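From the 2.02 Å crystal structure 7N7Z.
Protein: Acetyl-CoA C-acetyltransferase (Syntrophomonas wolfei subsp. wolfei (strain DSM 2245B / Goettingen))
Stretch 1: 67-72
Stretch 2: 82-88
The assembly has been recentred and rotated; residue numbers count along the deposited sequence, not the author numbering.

Stretch 1 (67-72) SLPPRI
Stretch 2 82-88: RSGSCMV

Residues 67-72 turn from a loop into the first turn of a helix, while residues 82-88 leave a loop and extend as a strand from Gly84 onward. Leu68 holds the N-cap position with phi/psi 33/76, a positive phi unusual for a residue other than glycine. Pro69 to Ile72 then take helical values, in order -54/-41, -56/-34, -68/-38 and -63/-45. Leu68 O accepts two weak hydrogen bonds, from Arg71 N at 2.9 Å and from Ile72 N at 3.4 Å. Two prolines suit this opening turn: their rings fix phi near -55°, and at the start of a helix their lack of an amide hydrogen costs no intrahelical bond. Both puckers are C-gamma exo.

The strand is extended, with phi/psi -155/142 at Ser85, -165/161 at Cys86 and -123/129 at Met87. Its side chains alternate: Ser85 and Met87 point toward the helix turn, Cys86 and Val88 away. The nearest CA pair is Arg71 and Ser85, whose CA atoms lie 5.5 Å apart. The chains run in broadly opposed senses, Leu68 lying by Met87 and the later Arg71 reaching the earlier Ser83. The contact buries 355 Å² in total, and no clear direct hydrogen bond crosses it.

Apolar packing centres on Met87 (chi1 t, chi2 t, chi3 p). Met87 CB lies 3.8 Å from Pro70 CG and 4.1 Å from Leu68 CD1, and Met87 SD 4.0 Å from Pro69 CD. The flexible, unbranched methionine can thus follow the rigid proline rings. Pro70, whose CA-to-CB bond points toward the strand, also sets its CG 3.6 Å from Cys86 O. Leu68 starts sideways, but its t, p rotamer brings its end nearer.

At Ser85 (chi1 p), a small side chain permits close approach: its OG is 3.3 Å from Leu68 CD2 and 3.8 Å from Arg71 CB. These are van der Waals contacts; the hydroxyl finds its hydrogen bonding elsewhere in the structure.

The polar contacts depend on the reach of Arg71. Its CA-to-CB bond runs sideways, yet chi1 175°, chi2 64°, chi3 164° and chi4 -169° carry its end nearer to the other stretch, placing Arg71 NH1 3.1 Å from Ser83 O, which lies oblique to the guanidinium. A water completes the link: it accepts a weak hydrogen bond from Arg71 NH1 at 3.3 Å and donates to Ser83 OG at 2.9 Å and Gly84 O at 2.6 Å. Ser83 (chi1 p) supplies a hydroxyl acceptor, and Gly84 contributes only its backbone O, an acceptor that any residue type could supply.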

ATOM      1  N   SER B  67      -8.303  -2.168 -18.806  1.00 36.48           N
ATOM      2  CA  SER B  67      -9.416  -1.402 -19.357  1.00 36.21           C
ATOM      3  C   SER B  67     -10.380  -2.330 -20.085  1.00 38.70           C
ATOM      4  O   SER B  67      -9.976  -3.059 -20.998  1.00 35.83           O
ATOM      5  CB  SER B  67      -8.893  -0.326 -20.308  1.00 39.34           C
ATOM      6  OG  SER B  67      -8.209   0.699 -19.607  1.00 41.27           O
ATOM      7  N   LEU B  68     -11.658  -2.293 -19.683  1.00 34.82           N
ATOM      8  CA  LEU B  68     -12.724  -3.109 -20.259  1.00 36.20           C
ATOM      9  C   LEU B  68     -12.188  -4.467 -20.698  1.00 32.15           C
ATOM     10  O   LEU B  68     -11.993  -4.704 -21.897  1.00 31.82           O
ATOM     11  CB  LEU B  68     -13.375  -2.385 -21.440  1.00 35.79           C
ATOM     12  CG  LEU B  68     -14.754  -2.888 -21.879  1.00 36.19           C
ATOM     13  CD1 LEU B  68     -15.735  -2.898 -20.714  1.00 32.01           C
ATOM     14  CD2 LEU B  68     -15.294  -2.036 -23.024  1.00 35.52           C
ATOM     15  N   PRO B  69     -11.934  -5.374 -19.759  1.00 30.15           N
ATOM     16  CA  PRO B  69     -11.312  -6.660 -20.103  1.00 30.39           C
ATOM     17  C   PRO B  69     -12.064  -7.392 -21.201  1.00 29.69           C
ATOM     18  O   PRO B  69     -11.434  -7.996 -22.083  1.00 30.02           O
ATOM     19  CB  PRO B  69     -11.359  -7.437 -18.778  1.00 32.33           C
ATOM     20  CG  PRO B  69     -11.343  -6.375 -17.725  1.00 33.69           C
ATOM     21  CD  PRO B  69     -12.100  -5.206 -18.303  1.00 33.01           C
ATOM     22  N   PRO B  70     -13.402  -7.388 -21.188  1.00 28.91           N
ATOM     23  CA  PRO B  70     -14.125  -8.100 -22.257  1.00 29.85           C
ATOM     24  C   PRO B  70     -13.749  -7.635 -23.654  1.00 29.96           C
ATOM     25  O   PRO B  70     -13.743  -8.450 -24.586  1.00 28.75           O
ATOM     26  CB  PRO B  70     -15.599  -7.816 -21.937  1.00 29.98           C
ATOM     27  CG  PRO B  70     -15.617  -7.558 -20.469  1.00 27.34           C
ATOM     28  CD  PRO B  70     -14.331  -6.832 -20.186  1.00 29.48           C
ATOM     29  N   ARG B  71     -13.437  -6.349 -23.833  1.00 29.37           N
ATOM     30  CA  ARG B  71     -12.945  -5.891 -25.128  1.00 31.80           C
ATOM     31  C   ARG B  71     -11.561  -6.461 -25.413  1.00 29.45           C
ATOM     32  O   ARG B  71     -11.249  -6.810 -26.557  1.00 28.87           O
ATOM     33  CB  ARG B  71     -12.925  -4.362 -25.171  1.00 29.16           C
ATOM     34  CG  ARG B  71     -12.320  -3.767 -26.443  1.00 33.39           C
ATOM     35  CD  ARG B  71     -13.124  -4.114 -27.693  1.00 30.60           C
ATOM     36  NE  ARG B  71     -12.768  -3.249 -28.814  1.00 29.38           N
ATOM     37  CZ  ARG B  71     -13.436  -3.179 -29.958  1.00 34.92           C
ATOM     38  NH1 ARG B  71     -14.507  -3.925 -30.183  1.00 33.54           N
ATOM     39  NH2 ARG B  71     -13.023  -2.335 -30.900  1.00 35.57           N
ATOM     40  N   ILE B  72     -10.716  -6.564 -24.384  1.00 30.12           N
ATOM     41  CA  ILE B  72      -9.423  -7.218 -24.556  1.00 31.50           C
ATOM     42  C   ILE B  72      -9.624  -8.683 -24.916  1.00 28.85           C
ATOM     43  O   ILE B  72      -8.968  -9.214 -25.821  1.00 28.75           O
ATOM     44  CB  ILE B  72      -8.570  -7.066 -23.284  1.00 34.42           C
ATOM     45  CG1 ILE B  72      -8.192  -5.599 -23.060  1.00 37.77           C
ATOM     46  CG2 ILE B  72      -7.319  -7.934 -23.377  1.00 33.63           C
ATOM     47  CD1 ILE B  72      -7.684  -5.306 -21.658  1.00 42.83           C
ATOM     48  N   ARG B  82     -15.513  -3.914 -35.077  1.00 34.66           N
ATOM     49  CA  ARG B  82     -16.856  -3.346 -35.091  1.00 35.22           C
ATOM     50  C   ARG B  82     -17.730  -3.903 -33.976  1.00 34.56           C
ATOM     51  O   ARG B  82     -18.768  -3.308 -33.663  1.00 32.55           O
ATOM     52  CB  ARG B  82     -17.527  -3.611 -36.441  1.00 37.30           C
ATOM     53  CG  ARG B  82     -17.672  -5.091 -36.787  1.00 38.08           C
ATOM     54  CD  ARG B  82     -18.830  -5.344 -37.748  1.00 39.44           C
ATOM     55  NE  ARG B  82     -19.191  -6.756 -37.806  1.00 41.01           N
ATOM     56  CZ  ARG B  82     -20.257  -7.294 -37.226  1.00 43.52           C
ATOM     57  NH1 ARG B  82     -21.113  -6.564 -36.528  1.00 41.01           N
ATOM     58  NH2 ARG B  82     -20.470  -8.602 -37.347  1.00 42.99           N
ATOM     59  N   SER B  83     -17.335  -5.021 -33.371  1.00 32.22           N
ATOM     60  CA  SER B  83     -18.192  -5.715 -32.423  1.00 33.33           C
ATOM     61  C   SER B  83     -18.387  -4.893 -31.152  1.00 32.91           C
ATOM     62  O   SER B  83     -17.563  -4.050 -30.786  1.00 28.92           O
ATOM     63  CB  SER B  83     -17.601  -7.082 -32.068  1.00 30.45           C
ATOM     64  OG  SER B  83     -16.293  -6.955 -31.535  1.00 31.51           O
ATOM     65  N   GLY B  84     -19.506  -5.157 -30.474  1.00 31.05           N
ATOM     66  CA  GLY B  84     -19.775  -4.507 -29.214  1.00 30.30           C
ATOM     67  C   GLY B  84     -19.042  -5.161 -28.057  1.00 30.39           C
ATOM     68  O   GLY B  84     -18.539  -6.279 -28.146  1.00 28.33           O
ATOM     69  N   SER B  85     -18.976  -4.434 -26.945  1.00 33.99           N
ATOM     70  CA  SER B  85     -18.296  -4.929 -25.759  1.00 28.72           C
ATOM     71  C   SER B  85     -18.880  -4.245 -24.534  1.00 32.33           C
ATOM     72  O   SER B  85     -19.197  -3.053 -24.573  1.00 32.95           O
ATOM     73  CB  SER B  85     -16.787  -4.678 -25.836  1.00 28.21           C
ATOM     74  OG  SER B  85     -16.499  -3.292 -25.769  1.00 32.59           O
ATOM     75  N   CYS B  86     -19.021  -5.006 -23.455  1.00 26.75           N
ATOM     76  CA  CYS B  86     -19.460  -4.454 -22.182  1.00 31.22           C
ATOM     77  C   CYS B  86     -19.173  -5.475 -21.093  1.00 31.74           C
ATOM     78  O   CYS B  86     -18.987  -6.666 -21.364  1.00 28.98           O
ATOM     79  CB  CYS B  86     -20.947  -4.085 -22.202  1.00 34.03           C
ATOM     80  SG  CYS B  86     -22.065  -5.480 -21.961  1.00 36.05           S
ATOM     81  N   MET B  87     -19.135  -4.989 -19.856  1.00 32.70           N
ATOM     82  CA  MET B  87     -18.867  -5.809 -18.682  1.00 31.70           C
ATOM     83  C   MET B  87     -20.028  -5.663 -17.713  1.00 33.94           C
ATOM     84  O   MET B  87     -20.420  -4.541 -17.375  1.00 33.47           O
ATOM     85  CB  MET B  87     -17.558  -5.394 -18.013  1.00 28.96           C
ATOM     86  CG  MET B  87     -17.170  -6.255 -16.830  1.00 35.08           C
ATOM     87  SD  MET B  87     -15.456  -5.984 -16.357  1.00 40.30           S
ATOM     88  CE  MET B  87     -15.601  -4.373 -15.602  1.00 42.55           C
ATOM     89  N   VAL B  88     -20.574  -6.791 -17.270  1.00 29.87           N
ATOM     90  CA  VAL B  88     -21.757  -6.815 -16.421  1.00 31.84           C
ATOM     91  C   VAL B  88     -21.415  -7.538 -15.130  1.00 34.64           C
ATOM     92  O   VAL B  88     -20.573  -8.441 -15.102  1.00 30.68           O
ATOM     93  CB  VAL B  88     -22.952  -7.493 -17.130  1.00 34.71           C
ATOM     94  CG1 VAL B  88     -22.538  -8.842 -17.689  1.00 35.40           C
ATOM     95  CG2 VAL B  88     -24.144  -7.643 -16.185  1.00 36.68           C
TER
HETATM   96  O   HOH W   1     -15.984  -6.517 -28.688  1.00 28.99           O